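Ferrichrome ABC transporter substrate-binding protein (Staphylococcus pseudintermedius, PDB 5FLY) probably binds ferric ferrichrome-type siderophores outside the cell membrane and hands them to an ABC transporter for iron uptake. Local coordinates at residues A[188-191]-A[192-196]; A[208-211]-A[212-216]. One frame throughout, in Å; residues are numbered along the deposited sequence.

In the fold
Contacts 1 and 2 illustrate how short local turns can pack together at the surface of one lobe of a class III solute-binding protein. Contact 1 comes first along the chain and opens helix 192-198; contact 2 is a 3-10 turn between strands 203-205 and 218-223. Their centres are about 12 Å apart, on the same side of the chain's centre, and both lie beside the mixed sheet of the C-terminal lobe. They meet directly: Ala193 CB packs 3.5 Å from Lys213 O, and Pro191 CG lies 3.6 Å from Gly216 CA. The Leu194 side chain lies about 12 Å from the bound polyether, so contact 1 is near the pocket without lining it, whereas contact 2 carries cadmium ions at the surface.

Contact 1: A[188-191]-A[192-196]; sequences LQMP and KALDD
Pro191 O takes the first backbone bond of a helix, from Asp195 N at 2.9 Å, with an N-H...O angle of 166°. Leu194 N reaches the same oxygen at 3.0 Å, but its N-H is bent to 121° and the bond is weak. Pro191 thus stands at the N-cap, where its carbonyl collects two amides of the first turn. Met190, one residue earlier, lays its side chain against that turn. Its CG stands anti to the backbone N (chi1 -177°) and the chain stays extended as far as the sulfur, Met190 SD, which comes alongside the helix backbone at 3.6 Å from Asp195 CA. Higher up the same side chain, Met190 CG packs 3.9 Å from Leu194 CG, the two side chains crossing at about a right angle. The proline ring adds a looser apolar touch, with Pro191 CD 4.2 Å from Leu194 CD2. On the solvent side, Lys192 bends at its second torsion to bring NZ to within 3.2 Å of Asp196 OD1, a salt bridge one turn along the helix that uses the syn lone pair of the carboxylate. Among the residues that touch across the contact, Leu194 is the buried one: its side chain touches Tyr183 of helix 179-185 and Thr159 of strand 158-164. Met190 also touches Tyr183, and Pro191 rests on Thr159, so the loop that follows helix 179-185 contacts both that helix and strand 158-164 of the mixed sheet as it turns into helix 192-198.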
loop_
_atom_site.group_PDB
_atom_site.type_symbol
_atom_site.label_atom_id
_atom_site.label_comp_id
_atom_site.label_asym_id
_atom_site.label_seq_id
_atom_site.Cartn_x
_atom_site.Cartn_y
_atom_site.Cartn_z
ATOM N N LEU A 188 6.241 -1.961 15.403
ATOM C CA LEU A 188 5.980 -0.825 16.281
ATOM C C LEU A 188 4.504 -0.797 16.685
ATOM O O LEU A 188 3.642 -1.293 15.966
ATOM C CB LEU A 188 6.372 0.481 15.594
ATOM C CG LEU A 188 7.860 0.567 15.259
ATOM C CD1 LEU A 188 8.129 1.715 14.329
ATOM C CD2 LEU A 188 8.678 0.738 16.547
ATOM N N GLN A 189 4.214 -0.205 17.834
ATOM C CA GLN A 189 2.869 -0.240 18.376
ATOM C C GLN A 189 1.968 0.804 17.754
ATOM O O GLN A 189 2.413 1.867 17.324
ATOM C CB GLN A 189 2.889 -0.029 19.890
ATOM C CG GLN A 189 3.854 -0.934 20.645
ATOM C CD GLN A 189 3.749 -2.388 20.241
ATOM O OE1 GLN A 189 4.713 -2.977 19.736
ATOM N NE2 GLN A 189 2.583 -2.982 20.470
ATOM N N MET A 190 0.687 0.479 17.716
ATOM C CA MET A 190 -0.336 1.435 17.326
ATOM C C MET A 190 -1.079 1.878 18.576
ATOM O O MET A 190 -1.520 1.034 19.357
ATOM C CB MET A 190 -1.301 0.827 16.319
ATOM C CG MET A 190 -2.353 1.809 15.824
ATOM S SD MET A 190 -3.427 1.025 14.621
ATOM C CE MET A 190 -2.366 1.072 13.176
ATOM N N PRO A 191 -1.217 3.206 18.778
ATOM C CA PRO A 191 -1.988 3.688 19.926
ATOM C C PRO A 191 -3.391 3.093 19.926
ATOM O O PRO A 191 -4.015 2.969 18.861
ATOM C CB PRO A 191 -2.024 5.201 19.719
ATOM C CG PRO A 191 -0.805 5.494 18.904
ATOM C CD PRO A 191 -0.653 4.319 17.989
ATOM N N LYS A 192 -3.860 2.701 21.105
ATOM C CA LYS A 192 -5.157 2.033 21.231
ATOM C C LYS A 192 -6.312 2.793 20.567
ATOM O O LYS A 192 -7.139 2.187 19.883
ATOM C CB LYS A 192 -5.469 1.799 22.710
ATOM C CG LYS A 192 -6.841 1.183 22.997
ATOM C CD LYS A 192 -7.040 -0.156 22.323
ATOM C CE LYS A 192 -8.279 -0.867 22.846
ATOM N NZ LYS A 192 -8.550 -2.102 22.069
ATOM N N ALA A 193 -6.367 4.109 20.748
ATOM C CA ALA A 193 -7.488 4.877 20.211
ATOM C C ALA A 193 -7.490 4.836 18.691
ATOM O O ALA A 193 -8.546 4.819 18.055
ATOM C CB ALA A 193 -7.443 6.312 20.698
ATOM N N LEU A 194 -6.290 4.837 18.123
ATOM C CA LEU A 194 -6.103 4.804 16.680
ATOM C C LEU A 194 -6.468 3.419 16.141
ATOM O O LEU A 194 -7.120 3.296 15.110
ATOM C CB LEU A 194 -4.657 5.161 16.334
ATOM C CG LEU A 194 -4.289 5.080 14.855
ATOM C CD1 LEU A 194 -5.266 5.878 13.989
ATOM C CD2 LEU A 194 -2.861 5.574 14.641
ATOM N N ASP A 195 -6.062 2.376 16.862
ATOM C CA ASP A 195 -6.449 1.017 16.522
ATOM C C ASP A 195 -7.968 0.912 16.432
ATOM O O ASP A 195 -8.506 0.444 15.419
ATOM C CB ASP A 195 -5.896 0.032 17.564
ATOM C CG ASP A 195 -6.066 -1.421 17.161
ATOM O OD1 ASP A 195 -6.354 -1.709 15.982
ATOM O OD2 ASP A 195 -5.891 -2.287 18.042
ATOM N N ASP A 196 -8.652 1.355 17.479
ATOM C CA ASP A 196 -10.109 1.262 17.517
ATOM C C ASP A 196 -10.778 2.059 16.393
ATOM O O ASP A 196 -11.745 1.584 15.792
ATOM C CB ASP A 196 -10.633 1.728 18.875
ATOM C CG ASP A 196 -10.261 0.774 19.995
ATOM O OD1 ASP A 196 -9.897 -0.389 19.709
ATOM O OD2 ASP A 196 -10.338 1.189 21.166
#

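Contact 2: A[208-211]-A[212-216]; sequences KEEV and GKYAG. With CD (cadmium ion), chain F; CD (cadmium ion), chain C.
A 3-10 turn in the connection between strands 203-205 and 218-223 brings Glu210 and Val211 against Lys213 and Tyr214, three residues on. Two successive i to i+3 bonds define it: Lys213 N to Glu210 O at 3.0 Å and Tyr214 N to Val211 O at 3.1 Å. The second is the straighter. The side chains repeat the same spacing. Lys213 bends at its third torsion (chi3 72°) and reaches back, putting NZ 2.8 Å from Glu210 OE1 in a salt bridge that meets the carboxylate from 42° above its plane, while its CD packs against Glu210 CB. That carboxylate also chelates a cadmium ion through OE1 and OE2, both at 2.3 Å, so OE1 is held by metal and ammonium together. One water and one atom from outside the turn complete the metal's recorded ligands. Glu209 binds a second cadmium ion, also bidentate through OE1 and OE2, with two further ligand atoms from beyond the turn. Metal and ammonium together would be expected to keep Glu210 ionised. The ring of Tyr214 passes close to the backbone, its CD2 3.3 Å from Glu210 O, and one face is covered by Lys213 CB, which stands over the ring centre. Val211 touches Ile168 of strand 167-171. Tyr214 touches Ala193 and Ala197 of helix 192-198, and its carbonyl accepts a hydrogen bond from Thr159 OG1, which ties the turn to strand 158-164.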
loop_
_atom_site.group_PDB
_atom_site.type_symbol
_atom_site.label_atom_id
_atom_site.label_comp_id
_atom_site.label_asym_id
_atom_site.label_seq_id
_atom_site.Cartn_x
_atom_site.Cartn_y
_atom_site.Cartn_z
ATOM N N LYS A 208 -10.103 17.648 12.309
ATOM C CA LYS A 208 -8.857 18.326 12.641
ATOM C C LYS A 208 -8.736 18.572 14.140
ATOM O O LYS A 208 -7.632 18.609 14.680
ATOM C CB LYS A 208 -8.729 19.656 11.890
ATOM C CG LYS A 208 -9.700 20.729 12.313
ATOM C CD LYS A 208 -9.509 21.964 11.454
ATOM C CE LYS A 208 -10.544 23.022 11.773
ATOM N NZ LYS A 208 -10.333 24.274 10.983
ATOM N N GLU A 209 -9.870 18.724 14.812
ATOM C CA GLU A 209 -9.874 18.964 16.251
ATOM C C GLU A 209 -9.481 17.734 17.076
ATOM O O GLU A 209 -9.277 17.845 18.279
ATOM C CB GLU A 209 -11.260 19.446 16.694
ATOM C CG GLU A 209 -11.717 20.778 16.060
ATOM C CD GLU A 209 -12.399 20.624 14.696
ATOM O OE1 GLU A 209 -12.786 19.508 14.292
ATOM O OE2 GLU A 209 -12.572 21.648 14.013
ATOM N N GLU A 210 -9.384 16.570 16.433
ATOM C CA GLU A 210 -9.210 15.307 17.146
ATOM C C GLU A 210 -7.841 14.688 16.897
ATOM O O GLU A 210 -7.580 13.563 17.317
ATOM C CB GLU A 210 -10.307 14.320 16.745
ATOM C CG GLU A 210 -11.715 14.802 17.048
ATOM C CD GLU A 210 -12.744 13.677 17.023
ATOM O OE1 GLU A 210 -12.603 12.726 17.825
ATOM O OE2 GLU A 210 -13.693 13.729 16.213
ATOM N N VAL A 211 -6.961 15.421 16.232
ATOM C CA VAL A 211 -5.617 14.907 15.950
ATOM C C VAL A 211 -4.914 14.355 17.205
ATOM O O VAL A 211 -4.371 13.245 17.174
ATOM C CB VAL A 211 -4.758 16.008 15.278
ATOM C CG1 VAL A 211 -3.286 15.687 15.328
ATOM C CG2 VAL A 211 -5.217 16.171 13.841
ATOM N N GLY A 212 -4.975 15.092 18.309
ATOM C CA GLY A 212 -4.296 14.695 19.532
ATOM C C GLY A 212 -4.795 13.398 20.141
ATOM O O GLY A 212 -4.048 12.708 20.821
ATOM N N LYS A 213 -6.058 13.064 19.897
ATOM C CA LYS A 213 -6.639 11.850 20.463
ATOM C C LYS A 213 -5.984 10.590 19.899
ATOM O O LYS A 213 -6.063 9.529 20.519
ATOM C CB LYS A 213 -8.154 11.830 20.223
ATOM C CG LYS A 213 -8.882 12.879 21.052
ATOM C CD LYS A 213 -10.255 13.232 20.498
ATOM C CE LYS A 213 -11.254 12.119 20.715
ATOM N NZ LYS A 213 -12.638 12.662 20.583
ATOM N N TYR A 214 -5.318 10.710 18.748
ATOM C CA TYR A 214 -4.754 9.550 18.037
ATOM C C TYR A 214 -3.229 9.558 17.976
ATOM O O TYR A 214 -2.629 8.717 17.306
ATOM C CB TYR A 214 -5.340 9.480 16.616
ATOM C CG TYR A 214 -6.844 9.406 16.654
ATOM C CD1 TYR A 214 -7.479 8.307 17.216
ATOM C CD2 TYR A 214 -7.633 10.452 16.194
ATOM C CE1 TYR A 214 -8.856 8.234 17.298
ATOM C CE2 TYR A 214 -9.016 10.392 16.269
ATOM C CZ TYR A 214 -9.625 9.272 16.824
ATOM O OH TYR A 214 -10.998 9.184 16.920
ATOM N N ALA A 215 -2.600 10.480 18.700
ATOM C CA ALA A 215 -1.153 10.667 18.607
ATOM C C ALA A 215 -0.371 9.684 19.479
ATOM O O ALA A 215 -0.693 9.496 20.653
ATOM C CB ALA A 215 -0.792 12.096 18.986
ATOM N N GLY A 216 0.660 9.077 18.897
ATOM C CA GLY A 216 1.547 8.160 19.598
ATOM C C GLY A 216 2.907 8.769 19.889
ATOM O O GLY A 216 3.063 9.991 19.863
HETATM CD CD CD F . -13.872 20.527 12.487
HETATM CD CD CD C . -14.392 11.617 16.889
HETATM O O HOH W 1 -14.838 9.505 17.696
#